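Local coordinates for protein similarities with probable monooxygenase (Photorhabdus luminescens, PDB 4HB9) that binds flavin-adenine dinucleotide and is probably a flavin-dependent monooxygenase of the aromatic ring hydroxylase type, at residues A[182-192]-A[241-252]. Numbering follows the deposited sequence.
Sequences GVSMIIGRARL and DNFIVWVYVAAT
Strands 183-191 and 241-251 are antiparallel neighbours in the mixed sheet that, in flavoprotein hydroxylases of this family, faces the isoalloxazine end of FAD, with strand 218-228 beside the second and 295-301 beside the first. Pairs of backbone N-H…O hydrogen bonds join Ser-184 to Ala-250, Ile-186 to Tyr-248, Gly-188 to Trp-246 and Ala-190 to Ile-244. Such pairing illustrates how one sheet can serve two environments, since side chains alternate between its faces. On the flavin-facing side, Ile-187 packs alongside Val-245 and Val-247, while the selenium of Met-185 meets Val-247 CG1 at 3.8 Å. Nearest atoms of the Ile-187 side chain and the bound FAD are about 5 Å apart.

Further along this face, the Arg-189 guanidinium lies nearly flat on the Phe-243 ring, planes 17° apart, with CZ 3.5 Å from Phe-243 CE1. Arg-189 CG sits between its own backbone N and carbonyl carbon (chi1 66°), and the extended chain then passes over the ring. Asp-290, by a salt bridge to NE, and the carbonyls of Gly-42 and Pro-228 hold the group in place. Arg-191 CG covers the opposite ring face.

On the other face, Gly-188 lets the Trp-246 indole fold across the backbone: Gly-188 CA makes a CH-pi contact 3.9 Å from the centroid of the five-membered ring. Ser-289 receives the indole N-H, and Leu-285 and Val-271 pack against the side chain from helices 280-287 and 264-274.

Polar links finish both ends. Ser-184 OG, also bonded to His-298, shares a hydrogen bond with Thr-252 OG1 (2.7 Å); at the other end, Arg-191 NE forms a salt bridge with Asp-241 OD2, which lies in the guanidinium plane and receives the bond on its anti lone pair, 2.8 Å away.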
loop_
_atom_site.group_PDB
_atom_site.type_symbol
_atom_site.label_atom_id
_atom_site.label_comp_id
_atom_site.label_asym_id
_atom_site.label_seq_id
_atom_site.Cartn_x
_atom_site.Cartn_y
_atom_site.Cartn_z
ATOM N N GLY A 182 8.417 14.872 9.626
ATOM C CA GLY A 182 9.652 15.609 9.465
ATOM C C GLY A 182 10.624 14.893 8.552
ATOM O O GLY A 182 11.789 15.328 8.422
ATOM N N VAL A 183 10.170 13.795 7.941
ATOM C CA VAL A 183 10.986 13.012 6.999
ATOM C C VAL A 183 10.240 12.971 5.660
ATOM O O VAL A 183 8.998 12.842 5.623
ATOM C CB VAL A 183 11.270 11.599 7.543
ATOM C CG1 VAL A 183 11.978 10.726 6.524
ATOM C CG2 VAL A 183 12.100 11.692 8.828
ATOM N N SER A 184 11.005 13.104 4.574
ATOM C CA SER A 184 10.476 13.023 3.213
ATOM C C SER A 184 11.300 12.049 2.395
ATOM O O SER A 184 12.389 11.645 2.805
ATOM C CB SER A 184 10.507 14.384 2.565
ATOM O OG SER A 184 9.686 15.273 3.281
HETATM N N MSE A 185 10.770 11.615 1.261
HETATM C CA MSE A 185 11.503 10.653 0.435
HETATM C C MSE A 185 11.290 10.947 -1.025
HETATM O O MSE A 185 10.315 11.614 -1.415
HETATM C CB MSE A 185 11.099 9.218 0.776
HETATM C CG MSE A 185 9.666 8.846 0.476
HETATM SE SE MSE A 185 9.285 6.958 1.013
HETATM C CE MSE A 185 10.319 6.706 2.615
ATOM N N ILE A 186 12.231 10.471 -1.825
ATOM C CA ILE A 186 12.156 10.533 -3.284
ATOM C C ILE A 186 12.401 9.104 -3.756
ATOM O O ILE A 186 13.406 8.485 -3.377
ATOM C CB ILE A 186 13.195 11.515 -3.860
ATOM C CG1 ILE A 186 12.975 12.925 -3.319
ATOM C CG2 ILE A 186 13.152 11.538 -5.380
ATOM C CD1 ILE A 186 14.034 13.921 -3.740
ATOM N N ILE A 187 11.461 8.574 -4.542
ATOM C CA ILE A 187 11.454 7.178 -4.976
ATOM C C ILE A 187 11.572 7.145 -6.501
ATOM O O ILE A 187 10.814 7.826 -7.201
ATOM C CB ILE A 187 10.140 6.489 -4.584
ATOM C CG1 ILE A 187 9.878 6.626 -3.075
ATOM C CG2 ILE A 187 10.154 5.007 -4.990
ATOM C CD1 ILE A 187 8.551 6.045 -2.602
ATOM N N GLY A 188 12.525 6.374 -7.012
ATOM C CA GLY A 188 12.642 6.165 -8.458
ATOM C C GLY A 188 12.797 4.696 -8.797
ATOM O O GLY A 188 13.083 3.873 -7.920
ATOM N N ARG A 189 12.599 4.368 -10.070
ATOM C CA ARG A 189 12.794 3.017 -10.546
ATOM C C ARG A 189 13.646 3.044 -11.785
ATOM O O ARG A 189 13.584 3.987 -12.575
ATOM C CB ARG A 189 11.449 2.345 -10.853
ATOM C CG ARG A 189 10.679 2.975 -12.014
ATOM C CD ARG A 189 9.339 2.309 -12.298
ATOM N NE ARG A 189 8.987 2.508 -13.720
ATOM C CZ ARG A 189 8.129 1.766 -14.424
ATOM N NH1 ARG A 189 7.425 0.802 -13.856
ATOM N NH2 ARG A 189 7.956 1.993 -15.736
ATOM N N ALA A 190 14.404 1.976 -11.977
ATOM C CA ALA A 190 15.197 1.816 -13.184
ATOM C C ALA A 190 15.027 0.416 -13.731
ATOM O O ALA A 190 15.261 -0.552 -13.020
ATOM C CB ALA A 190 16.651 2.085 -12.873
ATOM N N ARG A 191 14.649 0.312 -15.000
ATOM C CA ARG A 191 14.459 -0.995 -15.634
ATOM C C ARG A 191 15.766 -1.787 -15.711
ATOM O O ARG A 191 16.811 -1.259 -16.144
ATOM C CB ARG A 191 13.882 -0.808 -17.012
ATOM C CG ARG A 191 13.519 -2.110 -17.679
ATOM C CD ARG A 191 12.768 -1.866 -18.967
ATOM N NE ARG A 191 12.483 -3.135 -19.604
ATOM C CZ ARG A 191 12.097 -3.265 -20.869
ATOM N NH1 ARG A 191 11.946 -2.202 -21.645
ATOM N NH2 ARG A 191 11.864 -4.468 -21.362
ATOM N N LEU A 192 15.732 -3.040 -15.284
ATOM C CA LEU A 192 16.917 -3.895 -15.337
ATOM C C LEU A 192 17.046 -4.506 -16.712
ATOM O O LEU A 192 16.722 -5.679 -16.928
ATOM C CB LEU A 192 16.887 -5.006 -14.300
ATOM C CG LEU A 192 17.437 -4.567 -12.958
ATOM C CD1 LEU A 192 17.195 -5.621 -11.884
ATOM C CD2 LEU A 192 18.932 -4.260 -13.072
ATOM N N ASP A 241 8.436 -6.299 -16.076
ATOM C CA ASP A 241 9.877 -6.541 -15.993
ATOM C C ASP A 241 10.361 -6.216 -14.588
ATOM O O ASP A 241 9.596 -5.688 -13.748
ATOM C CB ASP A 241 10.609 -5.694 -17.036
ATOM C CG ASP A 241 11.978 -6.280 -17.467
ATOM O OD1 ASP A 241 12.445 -7.322 -16.942
ATOM O OD2 ASP A 241 12.606 -5.631 -18.324
ATOM N N ASN A 242 11.616 -6.562 -14.345
ATOM C CA ASN A 242 12.319 -6.239 -13.121
ATOM C C ASN A 242 12.841 -4.808 -13.158
ATOM O O ASN A 242 13.421 -4.362 -14.170
ATOM C CB ASN A 242 13.504 -7.204 -12.916
ATOM C CG ASN A 242 13.088 -8.664 -12.924
ATOM O OD1 ASN A 242 13.502 -9.440 -13.794
ATOM N ND2 ASN A 242 12.286 -9.050 -11.964
ATOM N N PHE A 243 12.616 -4.097 -12.050
ATOM C CA PHE A 243 13.097 -2.748 -11.869
ATOM C C PHE A 243 13.872 -2.694 -10.568
ATOM O O PHE A 243 13.426 -3.271 -9.560
ATOM C CB PHE A 243 11.925 -1.756 -11.782
ATOM C CG PHE A 243 11.319 -1.428 -13.112
ATOM C CD1 PHE A 243 11.649 -0.255 -13.772
ATOM C CD2 PHE A 243 10.418 -2.298 -13.707
ATOM C CE1 PHE A 243 11.116 0.045 -15.008
ATOM C CE2 PHE A 243 9.909 -2.021 -14.970
ATOM C CZ PHE A 243 10.238 -0.831 -15.602
ATOM N N ILE A 244 15.001 -1.981 -10.576
ATOM C CA ILE A 244 15.615 -1.576 -9.319
ATOM C C ILE A 244 14.806 -0.385 -8.820
ATOM O O ILE A 244 14.455 0.520 -9.587
ATOM C CB ILE A 244 17.115 -1.229 -9.464
ATOM C CG1 ILE A 244 17.869 -2.467 -9.927
ATOM C CG2 ILE A 244 17.680 -0.710 -8.145
ATOM C CD1 ILE A 244 19.372 -2.303 -10.050
ATOM N N VAL A 245 14.466 -0.411 -7.547
ATOM C CA VAL A 245 13.816 0.713 -6.940
ATOM C C VAL A 245 14.800 1.316 -5.972
ATOM O O VAL A 245 15.452 0.595 -5.211
ATOM C CB VAL A 245 12.452 0.369 -6.273
ATOM C CG1 VAL A 245 12.491 -0.870 -5.387
ATOM C CG2 VAL A 245 11.931 1.566 -5.475
ATOM N N TRP A 246 14.908 2.634 -5.999
ATOM C CA TRP A 246 15.698 3.358 -4.984
ATOM C C TRP A 246 14.838 4.373 -4.249
ATOM O O TRP A 246 13.896 4.969 -4.817
ATOM C CB TRP A 246 16.931 4.012 -5.587
ATOM C CG TRP A 246 16.677 4.941 -6.729
ATOM C CD1 TRP A 246 16.699 4.625 -8.056
ATOM C CD2 TRP A 246 16.322 6.331 -6.659
ATOM N NE1 TRP A 246 16.400 5.719 -8.812
ATOM C CE2 TRP A 246 16.163 6.786 -7.992
ATOM C CE3 TRP A 246 16.132 7.230 -5.615
ATOM C CZ2 TRP A 246 15.846 8.091 -8.296
ATOM C CZ3 TRP A 246 15.789 8.526 -5.916
ATOM C CH2 TRP A 246 15.644 8.950 -7.248
ATOM N N VAL A 247 15.158 4.566 -2.975
ATOM C CA VAL A 247 14.405 5.503 -2.147
ATOM C C VAL A 247 15.377 6.379 -1.388
ATOM O O VAL A 247 16.147 5.877 -0.579
ATOM C CB VAL A 247 13.480 4.790 -1.150
ATOM C CG1 VAL A 247 12.632 5.815 -0.438
ATOM C CG2 VAL A 247 12.592 3.766 -1.857
ATOM N N TYR A 248 15.396 7.663 -1.710
ATOM C CA TYR A 248 16.258 8.605 -0.997
ATOM C C TYR A 248 15.431 9.189 0.113
ATOM O O TYR A 248 14.332 9.679 -0.139
ATOM C CB TYR A 248 16.792 9.724 -1.906
ATOM C CG TYR A 248 17.530 10.807 -1.148
ATOM C CD1 TYR A 248 18.818 10.600 -0.641
ATOM C CD2 TYR A 248 16.929 12.002 -0.891
ATOM C CE1 TYR A 248 19.464 11.580 0.092
ATOM C CE2 TYR A 248 17.566 13.000 -0.181
ATOM C CZ TYR A 248 18.820 12.794 0.316
ATOM O OH TYR A 248 19.415 13.815 1.031
ATOM N N VAL A 249 15.967 9.122 1.331
ATOM C CA VAL A 249 15.240 9.546 2.554
ATOM C C VAL A 249 16.039 10.614 3.287
ATOM O O VAL A 249 17.228 10.444 3.501
ATOM C CB VAL A 249 14.976 8.349 3.482
ATOM C CG1 VAL A 249 14.087 8.732 4.642
ATOM C CG2 VAL A 249 14.340 7.211 2.719
ATOM N N ALA A 250 15.387 11.721 3.626
ATOM C CA ALA A 250 16.046 12.835 4.301
ATOM C C ALA A 250 15.059 13.635 5.103
ATOM O O ALA A 250 13.876 13.399 5.031
ATOM C CB ALA A 250 16.710 13.754 3.278
ATOM N N ALA A 251 15.554 14.609 5.856
ATOM C CA ALA A 251 14.658 15.485 6.629
ATOM C C ALA A 251 13.910 16.374 5.659
ATOM O O ALA A 251 14.488 16.861 4.668
ATOM C CB ALA A 251 15.451 16.320 7.628
ATOM N N THR A 252 12.626 16.566 5.927
ATOM C CA THR A 252 11.799 17.432 5.122
ATOM C C THR A 252 12.369 18.840 5.018
ATOM O O THR A 252 12.424 19.417 3.924
ATOM C CB THR A 252 10.377 17.494 5.700
ATOM O OG1 THR A 252 9.868 16.156 5.861
ATOM C CG2 THR A 252 9.455 18.344 4.782
HETATM O O HOH W 1 7.464 15.902 7.218
HETATM O O HOH W 2 14.892 -6.450 -19.189
HETATM O O HOH W 3 15.288 -7.933 -15.850
#